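PDB 5KZL: heme oxygenase from Leptospira interrogans, which catalyses the oxygen-dependent opening of heme, as heme oxygenases do, yielding biliverdin, carbon monoxide and iron. Local coordinates for residues Y75-L79 with F173-Y177; E78-K82 with Y133-L137; L89-Y93 with L153-G158. The protein carries 1 engineered substitution. All coordinates share one frame; numbering follows the deposited sequence.

Contact 1: Y75-L79 with F173-Y177. With HEM (protoporphyrin IX containing Fe), chain B.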
loop_
_atom_site.group_PDB
_atom_site.type_symbol
_atom_site.label_atom_id
_atom_site.label_comp_id
_atom_site.label_asym_id
_atom_site.label_seq_id
_atom_site.Cartn_x
_atom_site.Cartn_y
_atom_site.Cartn_z
ATOM N N TYR A 75 -3.879 -5.040 -13.925
ATOM C CA TYR A 75 -3.014 -3.953 -14.373
ATOM C C TYR A 75 -3.810 -2.674 -14.149
ATOM O O TYR A 75 -4.717 -2.342 -14.923
ATOM C CB TYR A 75 -2.595 -4.147 -15.844
ATOM C CG TYR A 75 -1.845 -2.978 -16.450
ATOM C CD1 TYR A 75 -0.672 -2.496 -15.870
ATOM C CD2 TYR A 75 -2.265 -2.405 -17.651
ATOM C CE1 TYR A 75 0.022 -1.422 -16.429
ATOM C CE2 TYR A 75 -1.579 -1.332 -18.221
ATOM C CZ TYR A 75 -0.437 -0.844 -17.605
ATOM O OH TYR A 75 0.260 0.176 -18.212
ATOM N N PHE A 76 -3.543 -2.015 -13.011
ATOM C CA PHE A 76 -4.275 -0.815 -12.606
ATOM C C PHE A 76 -3.367 0.394 -12.281
ATOM O O PHE A 76 -3.258 0.779 -11.114
ATOM C CB PHE A 76 -5.196 -1.138 -11.410
ATOM C CG PHE A 76 -6.392 -2.026 -11.696
ATOM C CD1 PHE A 76 -7.387 -1.621 -12.581
ATOM C CD2 PHE A 76 -6.572 -3.218 -11.002
ATOM C CE1 PHE A 76 -8.530 -2.409 -12.783
ATOM C CE2 PHE A 76 -7.706 -4.013 -11.220
ATOM C CZ PHE A 76 -8.673 -3.605 -12.114
ATOM N N PRO A 77 -2.800 1.073 -13.308
ATOM C CA PRO A 77 -1.962 2.263 -13.040
ATOM C C PRO A 77 -2.712 3.377 -12.309
ATOM O O PRO A 77 -2.064 4.240 -11.730
ATOM C CB PRO A 77 -1.540 2.735 -14.437
ATOM C CG PRO A 77 -1.686 1.551 -15.308
ATOM C CD PRO A 77 -2.810 0.729 -14.744
ATOM N N GLU A 78 -4.066 3.358 -12.332
ATOM C CA GLU A 78 -4.927 4.320 -11.612
ATOM C C GLU A 78 -4.591 4.345 -10.117
ATOM O O GLU A 78 -4.860 5.339 -9.439
ATOM C CB GLU A 78 -6.419 3.931 -11.728
ATOM C CG GLU A 78 -6.969 3.998 -13.134
ATOM C CD GLU A 78 -7.025 2.671 -13.869
ATOM O OE1 GLU A 78 -6.127 1.818 -13.687
ATOM O OE2 GLU A 78 -7.894 2.560 -14.755
ATOM N N LEU A 79 -4.093 3.205 -9.598
ATOM C CA LEU A 79 -3.792 3.019 -8.175
ATOM C C LEU A 79 -2.418 3.496 -7.749
ATOM O O LEU A 79 -2.212 3.667 -6.551
ATOM C CB LEU A 79 -3.965 1.538 -7.791
ATOM C CG LEU A 79 -5.361 0.933 -7.986
ATOM C CD1 LEU A 79 -5.311 -0.576 -7.817
ATOM C CD2 LEU A 79 -6.367 1.534 -6.984
ATOM N N PHE A 173 -14.985 1.069 -8.502
ATOM C CA PHE A 173 -13.626 0.576 -8.725
ATOM C C PHE A 173 -13.242 -0.521 -7.735
ATOM O O PHE A 173 -12.640 -1.510 -8.139
ATOM C CB PHE A 173 -12.598 1.712 -8.671
ATOM C CG PHE A 173 -11.284 1.368 -9.337
ATOM C CD1 PHE A 173 -10.312 0.632 -8.664
ATOM C CD2 PHE A 173 -11.014 1.791 -10.633
ATOM C CE1 PHE A 173 -9.101 0.312 -9.285
ATOM C CE2 PHE A 173 -9.802 1.461 -11.259
ATOM C CZ PHE A 173 -8.846 0.751 -10.570
ATOM N N LYS A 174 -13.606 -0.375 -6.446
ATOM C CA LYS A 174 -13.332 -1.404 -5.437
ATOM C C LYS A 174 -13.993 -2.723 -5.847
ATOM O O LYS A 174 -13.355 -3.771 -5.765
ATOM C CB LYS A 174 -13.883 -0.976 -4.072
ATOM C CG LYS A 174 -13.026 0.056 -3.322
ATOM C CD LYS A 174 -13.807 0.764 -2.219
ATOM C CE LYS A 174 -14.399 -0.105 -1.135
ATOM N NZ LYS A 174 -15.328 0.677 -0.256
ATOM N N GLN A 175 -15.261 -2.654 -6.328
ATOM C CA GLN A 175 -16.025 -3.821 -6.775
ATOM C C GLN A 175 -15.345 -4.459 -7.976
ATOM O O GLN A 175 -15.115 -5.674 -7.977
ATOM C CB GLN A 175 -17.482 -3.437 -7.123
ATOM C CG GLN A 175 -18.311 -3.025 -5.901
ATOM C CD GLN A 175 -19.636 -2.374 -6.234
ATOM O OE1 GLN A 175 -19.908 -1.951 -7.367
ATOM N NE2 GLN A 175 -20.469 -2.222 -5.226
ATOM N N ASN A 176 -14.943 -3.618 -8.959
ATOM C CA ASN A 176 -14.271 -4.043 -10.178
ATOM C C ASN A 176 -12.928 -4.691 -9.848
ATOM O O ASN A 176 -12.568 -5.686 -10.466
ATOM C CB ASN A 176 -14.099 -2.867 -11.125
ATOM C CG ASN A 176 -15.371 -2.401 -11.792
ATOM O OD1 ASN A 176 -16.471 -2.893 -11.530
ATOM N ND2 ASN A 176 -15.238 -1.423 -12.670
ATOM N N TYR A 177 -12.217 -4.156 -8.844
ATOM C CA TYR A 177 -10.956 -4.703 -8.359
ATOM C C TYR A 177 -11.158 -6.111 -7.782
ATOM O O TYR A 177 -10.369 -7.006 -8.087
ATOM C CB TYR A 177 -10.298 -3.762 -7.322
ATOM C CG TYR A 177 -8.945 -4.257 -6.861
ATOM C CD1 TYR A 177 -8.836 -5.168 -5.812
ATOM C CD2 TYR A 177 -7.777 -3.877 -7.525
ATOM C CE1 TYR A 177 -7.602 -5.699 -5.442
ATOM C CE2 TYR A 177 -6.534 -4.377 -7.140
ATOM C CZ TYR A 177 -6.460 -5.309 -6.116
ATOM O OH TYR A 177 -5.266 -5.800 -5.704
HETATM C CHA HEM B . -9.970 -2.386 4.325
HETATM C CHB HEM B . -5.264 -2.974 4.317
HETATM C CHC HEM B . -4.998 -0.059 8.097
HETATM C CHD HEM B . -9.468 1.153 7.469
HETATM C C1A HEM B . -8.717 -2.780 4.002
HETATM C C2A HEM B . -8.428 -3.758 2.995
HETATM C C3A HEM B . -7.110 -3.936 3.020
HETATM C C4A HEM B . -6.579 -3.083 3.987
HETATM C CMA HEM B . -6.310 -4.823 2.149
HETATM C CAA HEM B . -9.403 -4.454 2.078
HETATM C CBA HEM B . -10.145 -5.625 2.761
HETATM C CGA HEM B . -10.955 -6.355 1.772
HETATM O O1A HEM B . -10.734 -7.503 1.537
HETATM O O2A HEM B . -11.845 -5.748 1.200
HETATM C C1B HEM B . -4.758 -2.240 5.377
HETATM C C2B HEM B . -3.366 -2.278 5.796
HETATM C C3B HEM B . -3.318 -1.454 6.861
HETATM C C4B HEM B . -4.676 -0.935 7.082
HETATM C CMB HEM B . -2.227 -3.014 5.177
HETATM C CAB HEM B . -2.237 -1.097 7.690
HETATM C CBB HEM B . -1.238 -1.812 7.570
HETATM C C1C HEM B . -6.131 0.667 8.202
HETATM C C2C HEM B . -6.307 1.858 8.960
HETATM C C3C HEM B . -7.593 2.197 8.760
HETATM C C4C HEM B . -8.180 1.238 7.859
HETATM C CMC HEM B . -5.254 2.579 9.801
HETATM C CAC HEM B . -8.229 3.347 9.359
HETATM C CBC HEM B . -9.285 3.838 8.853
HETATM C C1D HEM B . -9.999 0.201 6.623
HETATM C C2D HEM B . -11.446 0.133 6.292
HETATM C C3D HEM B . -11.567 -0.820 5.403
HETATM C C4D HEM B . -10.215 -1.360 5.198
HETATM C CMD HEM B . -12.521 1.024 6.808
HETATM C CAD HEM B . -12.860 -1.285 4.790
HETATM C CBD HEM B . -13.400 -0.372 3.753
HETATM C CGD HEM B . -14.671 -0.864 3.140
HETATM O O1D HEM B . -15.009 -1.981 3.247
HETATM O O2D HEM B . -15.320 -0.078 2.519
HETATM N NA HEM B . -7.556 -2.447 4.577
HETATM N NB HEM B . -5.395 -1.483 6.203
HETATM N NC HEM B . -7.256 0.356 7.599
HETATM N ND HEM B . -9.337 -0.703 5.935
HETATM FE FE HEM B . -7.436 -1.079 6.084
HETATM O O HOH W 1 -7.016 0.637 4.646
#

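Contact 2: E78-K82 with Y133-L137. With HEM (protoporphyrin IX containing Fe), chain B.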
loop_
_atom_site.group_PDB
_atom_site.type_symbol
_atom_site.label_atom_id
_atom_site.label_comp_id
_atom_site.label_asym_id
_atom_site.label_seq_id
_atom_site.Cartn_x
_atom_site.Cartn_y
_atom_site.Cartn_z
ATOM N N GLU A 78 -4.066 3.358 -12.332
ATOM C CA GLU A 78 -4.927 4.320 -11.612
ATOM C C GLU A 78 -4.591 4.345 -10.117
ATOM O O GLU A 78 -4.860 5.339 -9.439
ATOM C CB GLU A 78 -6.419 3.931 -11.728
ATOM C CG GLU A 78 -6.969 3.998 -13.134
ATOM C CD GLU A 78 -7.025 2.671 -13.869
ATOM O OE1 GLU A 78 -6.127 1.818 -13.687
ATOM O OE2 GLU A 78 -7.894 2.560 -14.755
ATOM N N LEU A 79 -4.093 3.205 -9.598
ATOM C CA LEU A 79 -3.792 3.019 -8.175
ATOM C C LEU A 79 -2.418 3.496 -7.749
ATOM O O LEU A 79 -2.212 3.667 -6.551
ATOM C CB LEU A 79 -3.965 1.538 -7.791
ATOM C CG LEU A 79 -5.361 0.933 -7.986
ATOM C CD1 LEU A 79 -5.311 -0.576 -7.817
ATOM C CD2 LEU A 79 -6.367 1.534 -6.984
ATOM N N TYR A 80 -1.469 3.672 -8.699
ATOM C CA TYR A 80 -0.074 4.042 -8.386
ATOM C C TYR A 80 0.014 5.237 -7.449
ATOM O O TYR A 80 -0.741 6.215 -7.599
ATOM C CB TYR A 80 0.782 4.226 -9.641
ATOM C CG TYR A 80 1.016 2.986 -10.482
ATOM C CD1 TYR A 80 0.576 1.728 -10.059
ATOM C CD2 TYR A 80 1.696 3.066 -11.694
ATOM C CE1 TYR A 80 0.794 0.588 -10.837
ATOM C CE2 TYR A 80 1.920 1.934 -12.479
ATOM C CZ TYR A 80 1.442 0.704 -12.060
ATOM O OH TYR A 80 1.701 -0.394 -12.829
ATOM N N ARG A 81 0.913 5.117 -6.451
ATOM C CA ARG A 81 1.074 6.065 -5.343
ATOM C C ARG A 81 2.390 6.808 -5.299
ATOM O O ARG A 81 2.468 7.805 -4.575
ATOM C CB ARG A 81 0.853 5.336 -3.983
ATOM C CG ARG A 81 -0.495 4.594 -3.792
ATOM C CD ARG A 81 -1.694 5.519 -3.662
ATOM N NE ARG A 81 -2.146 6.040 -4.960
ATOM C CZ ARG A 81 -2.814 7.182 -5.120
ATOM N NH1 ARG A 81 -3.190 7.575 -6.333
ATOM N NH2 ARG A 81 -3.138 7.920 -4.070
ATOM N N LYS A 82 3.438 6.332 -6.025
ATOM C CA LYS A 82 4.777 6.941 -5.970
ATOM C C LYS A 82 4.755 8.470 -6.149
ATOM O O LYS A 82 5.349 9.184 -5.333
ATOM C CB LYS A 82 5.729 6.277 -6.990
ATOM C CG LYS A 82 7.126 6.877 -7.112
ATOM C CD LYS A 82 7.798 6.353 -8.363
ATOM C CE LYS A 82 8.610 7.419 -9.043
ATOM N NZ LYS A 82 9.164 6.940 -10.335
ATOM N N TYR A 133 -2.819 -1.563 -2.306
ATOM C CA TYR A 133 -3.808 -0.768 -3.073
ATOM C C TYR A 133 -5.242 -0.939 -2.674
ATOM O O TYR A 133 -5.950 0.067 -2.608
ATOM C CB TYR A 133 -3.700 -1.008 -4.568
ATOM C CG TYR A 133 -2.366 -0.662 -5.182
ATOM C CD1 TYR A 133 -1.719 0.539 -4.873
ATOM C CD2 TYR A 133 -1.794 -1.482 -6.145
ATOM C CE1 TYR A 133 -0.505 0.878 -5.472
ATOM C CE2 TYR A 133 -0.591 -1.147 -6.761
ATOM C CZ TYR A 133 0.048 0.033 -6.423
ATOM O OH TYR A 133 1.243 0.328 -7.018
ATOM N N LEU A 134 -5.710 -2.191 -2.421
ATOM C CA LEU A 134 -7.126 -2.280 -2.048
ATOM C C LEU A 134 -7.365 -1.615 -0.680
ATOM O O LEU A 134 -8.391 -0.964 -0.505
ATOM C CB LEU A 134 -7.702 -3.722 -2.146
ATOM C CG LEU A 134 -9.228 -3.834 -1.965
ATOM C CD1 LEU A 134 -10.013 -2.906 -2.919
ATOM C CD2 LEU A 134 -9.684 -5.269 -2.075
ATOM N N GLY A 135 -6.377 -1.691 0.216
ATOM C CA GLY A 135 -6.422 -1.007 1.510
ATOM C C GLY A 135 -6.461 0.501 1.338
ATOM O O GLY A 135 -7.275 1.182 1.971
ATOM N N ASP A 136 -5.608 1.027 0.432
ATOM C CA ASP A 136 -5.522 2.474 0.136
ATOM C C ASP A 136 -6.848 2.987 -0.431
ATOM O O ASP A 136 -7.364 4.014 0.005
ATOM C CB ASP A 136 -4.432 2.777 -0.890
ATOM C CG ASP A 136 -3.011 2.447 -0.491
ATOM O OD1 ASP A 136 -2.724 2.409 0.725
ATOM O OD2 ASP A 136 -2.182 2.258 -1.397
ATOM N N LEU A 137 -7.399 2.265 -1.396
ATOM C CA LEU A 137 -8.678 2.665 -1.966
ATOM C C LEU A 137 -9.806 2.597 -0.916
ATOM O O LEU A 137 -10.644 3.501 -0.873
ATOM C CB LEU A 137 -9.014 1.789 -3.175
ATOM C CG LEU A 137 -10.077 2.360 -4.114
ATOM C CD1 LEU A 137 -9.682 3.726 -4.650
ATOM C CD2 LEU A 137 -10.318 1.425 -5.250
HETATM C CHA HEM B . -9.970 -2.386 4.325
HETATM C CHB HEM B . -5.264 -2.974 4.317
HETATM C CHC HEM B . -4.998 -0.059 8.097
HETATM C CHD HEM B . -9.468 1.153 7.469
HETATM C C1A HEM B . -8.717 -2.780 4.002
HETATM C C2A HEM B . -8.428 -3.758 2.995
HETATM C C3A HEM B . -7.110 -3.936 3.020
HETATM C C4A HEM B . -6.579 -3.083 3.987
HETATM C CMA HEM B . -6.310 -4.823 2.149
HETATM C CAA HEM B . -9.403 -4.454 2.078
HETATM C CBA HEM B . -10.145 -5.625 2.761
HETATM C CGA HEM B . -10.955 -6.355 1.772
HETATM O O1A HEM B . -10.734 -7.503 1.537
HETATM O O2A HEM B . -11.845 -5.748 1.200
HETATM C C1B HEM B . -4.758 -2.240 5.377
HETATM C C2B HEM B . -3.366 -2.278 5.796
HETATM C C3B HEM B . -3.318 -1.454 6.861
HETATM C C4B HEM B . -4.676 -0.935 7.082
HETATM C CMB HEM B . -2.227 -3.014 5.177
HETATM C CAB HEM B . -2.237 -1.097 7.690
HETATM C CBB HEM B . -1.238 -1.812 7.570
HETATM C C1C HEM B . -6.131 0.667 8.202
HETATM C C2C HEM B . -6.307 1.858 8.960
HETATM C C3C HEM B . -7.593 2.197 8.760
HETATM C C4C HEM B . -8.180 1.238 7.859
HETATM C CMC HEM B . -5.254 2.579 9.801
HETATM C CAC HEM B . -8.229 3.347 9.359
HETATM C CBC HEM B . -9.285 3.838 8.853
HETATM C C1D HEM B . -9.999 0.201 6.623
HETATM C C2D HEM B . -11.446 0.133 6.292
HETATM C C3D HEM B . -11.567 -0.820 5.403
HETATM C C4D HEM B . -10.215 -1.360 5.198
HETATM C CMD HEM B . -12.521 1.024 6.808
HETATM C CAD HEM B . -12.860 -1.285 4.790
HETATM C CBD HEM B . -13.400 -0.372 3.753
HETATM C CGD HEM B . -14.671 -0.864 3.140
HETATM O O1D HEM B . -15.009 -1.981 3.247
HETATM O O2D HEM B . -15.320 -0.078 2.519
HETATM N NA HEM B . -7.556 -2.447 4.577
HETATM N NB HEM B . -5.395 -1.483 6.203
HETATM N NC HEM B . -7.256 0.356 7.599
HETATM N ND HEM B . -9.337 -0.703 5.935
HETATM FE FE HEM B . -7.436 -1.079 6.084
HETATM O O HOH W 1 -7.016 0.637 4.646
#

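Contact 3: L89-Y93 with L153-G158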
loop_
_atom_site.group_PDB
_atom_site.type_symbol
_atom_site.label_atom_id
_atom_site.label_comp_id
_atom_site.label_asym_id
_atom_site.label_seq_id
_atom_site.Cartn_x
_atom_site.Cartn_y
_atom_site.Cartn_z
ATOM N N LEU A 89 5.547 14.450 0.267
ATOM C CA LEU A 89 6.891 14.644 0.817
ATOM C C LEU A 89 7.403 16.071 0.570
ATOM O O LEU A 89 7.967 16.693 1.465
ATOM C CB LEU A 89 7.871 13.588 0.319
ATOM C CG LEU A 89 7.690 12.217 0.969
ATOM C CD1 LEU A 89 8.310 11.152 0.119
ATOM C CD2 LEU A 89 8.291 12.207 2.389
ATOM N N GLN A 90 7.145 16.619 -0.634
ATOM C CA GLN A 90 7.517 18.001 -0.909
ATOM C C GLN A 90 6.728 18.958 0.032
ATOM O O GLN A 90 7.304 19.935 0.501
ATOM C CB GLN A 90 7.254 18.338 -2.395
ATOM C CG GLN A 90 7.766 19.731 -2.857
ATOM C CD GLN A 90 6.876 20.886 -2.420
ATOM O OE1 GLN A 90 5.640 20.836 -2.524
ATOM N NE2 GLN A 90 7.479 21.949 -1.880
ATOM N N PHE A 91 5.428 18.685 0.301
ATOM C CA PHE A 91 4.662 19.564 1.196
ATOM C C PHE A 91 5.295 19.592 2.606
ATOM O O PHE A 91 5.459 20.667 3.192
ATOM C CB PHE A 91 3.170 19.168 1.274
ATOM C CG PHE A 91 2.436 19.922 2.369
ATOM C CD1 PHE A 91 2.036 21.244 2.179
ATOM C CD2 PHE A 91 2.228 19.342 3.613
ATOM C CE1 PHE A 91 1.407 21.953 3.207
ATOM C CE2 PHE A 91 1.631 20.060 4.650
ATOM C CZ PHE A 91 1.222 21.359 4.441
ATOM N N PHE A 92 5.613 18.410 3.154
ATOM C CA PHE A 92 6.181 18.331 4.501
ATOM C C PHE A 92 7.643 18.818 4.610
ATOM O O PHE A 92 8.007 19.459 5.605
ATOM C CB PHE A 92 6.030 16.917 5.081
ATOM C CG PHE A 92 4.582 16.633 5.387
ATOM C CD1 PHE A 92 3.954 17.231 6.469
ATOM C CD2 PHE A 92 3.818 15.829 4.540
ATOM C CE1 PHE A 92 2.591 17.029 6.710
ATOM C CE2 PHE A 92 2.460 15.627 4.779
ATOM C CZ PHE A 92 1.855 16.218 5.870
ATOM N N TYR A 93 8.474 18.498 3.616
ATOM C CA TYR A 93 9.897 18.841 3.684
ATOM C C TYR A 93 10.321 20.144 2.996
ATOM O O TYR A 93 11.441 20.614 3.249
ATOM C CB TYR A 93 10.728 17.693 3.132
ATOM C CG TYR A 93 10.835 16.526 4.085
ATOM C CD1 TYR A 93 11.735 16.549 5.150
ATOM C CD2 TYR A 93 10.072 15.379 3.901
ATOM C CE1 TYR A 93 11.848 15.472 6.024
ATOM C CE2 TYR A 93 10.191 14.284 4.763
ATOM C CZ TYR A 93 11.078 14.339 5.827
ATOM O OH TYR A 93 11.203 13.283 6.700
ATOM N N LEU A 153 -3.853 20.408 8.654
ATOM C CA LEU A 153 -3.363 20.687 7.314
ATOM C C LEU A 153 -4.171 21.725 6.557
ATOM O O LEU A 153 -5.396 21.743 6.694
ATOM C CB LEU A 153 -3.315 19.391 6.476
ATOM C CG LEU A 153 -2.353 18.282 6.931
ATOM C CD1 LEU A 153 -2.463 17.074 6.017
ATOM C CD2 LEU A 153 -0.900 18.780 6.956
ATOM N N PRO A 154 -3.522 22.523 5.668
ATOM C CA PRO A 154 -4.307 23.429 4.801
ATOM C C PRO A 154 -5.196 22.600 3.868
ATOM O O PRO A 154 -4.888 21.432 3.580
ATOM C CB PRO A 154 -3.248 24.170 3.974
ATOM C CG PRO A 154 -1.933 23.816 4.564
ATOM C CD PRO A 154 -2.080 22.565 5.350
ATOM N N GLU A 155 -6.292 23.203 3.399
ATOM C CA GLU A 155 -7.242 22.602 2.473
ATOM C C GLU A 155 -6.531 22.079 1.226
ATOM O O GLU A 155 -5.800 22.824 0.579
ATOM C CB GLU A 155 -8.309 23.652 2.086
ATOM C CG GLU A 155 -9.481 23.098 1.291
ATOM C CD GLU A 155 -10.295 22.015 1.970
ATOM O OE1 GLU A 155 -10.739 22.225 3.123
ATOM O OE2 GLU A 155 -10.497 20.957 1.335
ATOM N N GLY A 156 -6.706 20.787 0.955
ATOM C CA GLY A 156 -6.144 20.100 -0.206
ATOM C C GLY A 156 -4.642 19.884 -0.254
ATOM O O GLY A 156 -4.114 19.504 -1.299
ATOM N N LYS A 157 -3.936 20.098 0.862
ATOM C CA LYS A 157 -2.478 19.921 0.920
ATOM C C LYS A 157 -2.068 18.742 1.807
ATOM O O LYS A 157 -2.747 18.432 2.786
ATOM C CB LYS A 157 -1.786 21.208 1.411
ATOM C CG LYS A 157 -1.938 22.425 0.483
ATOM C CD LYS A 157 -0.798 22.528 -0.528
ATOM C CE LYS A 157 -0.404 23.955 -0.832
ATOM N NZ LYS A 157 -1.285 24.568 -1.856
ATOM N N GLY A 158 -0.962 18.103 1.425
ATOM C CA GLY A 158 -0.323 17.010 2.152
ATOM C C GLY A 158 -1.112 15.730 2.300
ATOM O O GLY A 158 -0.798 14.939 3.184
#

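Contact 1: Y75-L79 with F173-Y177
With CG of F173 held anti to its own backbone N (chi1 -161°) and CG of F76 anti to its carbonyl carbon, beside the backbone N (chi1 -70°), the two side chains run past each other in opposite directions and their rings meet. The geometry is T-shaped: the edge of F173 is turned to the face of F76, the planes stand 61° apart, and the centroids are separated by 5.0 Å. The leading atom is F173 CZ, 3.4 Å from F76 CD1. Y177, one helical turn on from F173, meets the F76 ring obliquely, its CD2 lying 3.7 Å from F76 CE2. L79 wedges in with both methyls, CD2 at 3.8 Å from F173 CE1 and CD1 at 4.0 Å from Y177 CE2. At the F173 edge, near the ring plane, E78 CD comes to 4.0 Å from F173 CE2. Y177 OH is hydrogen-bonded to S129 OG. No hydrogen bond joins the two segments; ring, aliphatic and carboxylate-edge contacts bury 271 Å² between them. K174, on the same helix, donates from NZ to heme propionate O2D at 2.9 Å. The whole is an aromatic cluster that seats a heme-binding helix on an interhelical loop of the all-helical heme oxygenase fold.

Contact 2: E78-K82 with Y133-L137
The phenol ring of Y133 has L79 CB over one face, R81 CG near its plane at the edge, and Y80 CD1 approaching obliquely at the hydroxyl end. The face contact is a CH-pi interaction: L79 CB stands 3.9 Å from the Y133 ring centroid and 17° off the ring normal. L79 CD1 extends the overlap to Y133 CB, at 3.7 Å. Y80 CD1 lies 3.4 Å from Y133 OH, itself hydrogen-bonded to E59; Y80 OH bonds to E63. R81 folds back through bends at chi2 and chi3, which brings its NE within 2.9 Å of L79 O; the N-H points to that oxygen at 141°, from above the carbonyl plane. R81 NH2 bonds to F161 O and E163 O. D136 OD2, 3.7 Å from R81 CG, bonds to Y55 OH, and OD1 makes a salt bridge with R132; R81 NE stays 5.2 Å from D136 OD2. On the heme side, G135 CA lies 3.2 Å from heme C4A, and G135 O accepts a bond from water 1, 2.7 Å away, which ligates the heme iron. Such close passage of a glycine-containing helix over the heme, with water on the iron, is characteristic of the distal pocket of heme oxygenases.

Contact 3: L89-Y93 with L153-G158
F91 lays one face of its ring against the chain at K157 and G158, a contact between the last turn of helix 82-93 and a type II beta turn from P154 to K157 in the all-helical heme oxygenase fold. The turn is closed by a backbone bond from K157 N to P154 O, 3.2 Å long, and its type follows from the backbone torsions of E155 and G156, the latter with the positive phi expected there. Over the F91 face, K157 CB makes a CH-pi contact, 4.2 Å from the ring centroid and 29° off the normal. G158 N lies over the same ring, offset toward the rim, and G158 CA is 3.8 Å from F91 CD2. Beyond CB the K157 chain bends repeatedly, and its amine leads away from helix 82-93.

The far end of the F91 ring runs into the start of the turn. P154 comes from the opposite direction, setting its CD 3.6 Å from F91 CZ. L153 crosses F91 obliquely, with L153 CD2 3.7 Å from F91 CE2. F91 has CG anti to the backbone N (chi1 170°) and F92 has CG beside its N (chi1 -70°); the two rings meet with F91 CD2 over the centre of one F92 face.

L153 CD2 touches both rings, reaching F92 CE1 at 3.9 Å as the two side chains cross at about a right angle. F92 is buried and also meets Y44 of helix 41-64, whereas F91 is partly exposed. No hydrogen bond spans the two segments: the association rests on van der Waals contact and the CH-pi interaction. The carbonyl of G158 completes it, with O near the plane of the F92 ring at its edge, 3.7 Å from F92 CE2.

How the contacts relate
Following the chain from the N terminus, the loop after helix 41-64 supplies the first segments of contacts 1 and 2, which share E78 and L79; helix 82-93 then contributes the first segment of contact 3. Contact 2 closes first, at helix 125-151; the connection after that helix closes contact 3, and helix 170-183 closes contact 1. Contact 3 is thus nested inside contact 1 but crosses contact 2. Contacts 1 and 2, their centres 8 Å apart, adjoin where F173 CD1 packs 3.5 Å from L137 CD2, and both reach the heme. Contact 3 joins helix 82-93 to the connection after helix 125-151, its centre 26 Å from that of contact 1.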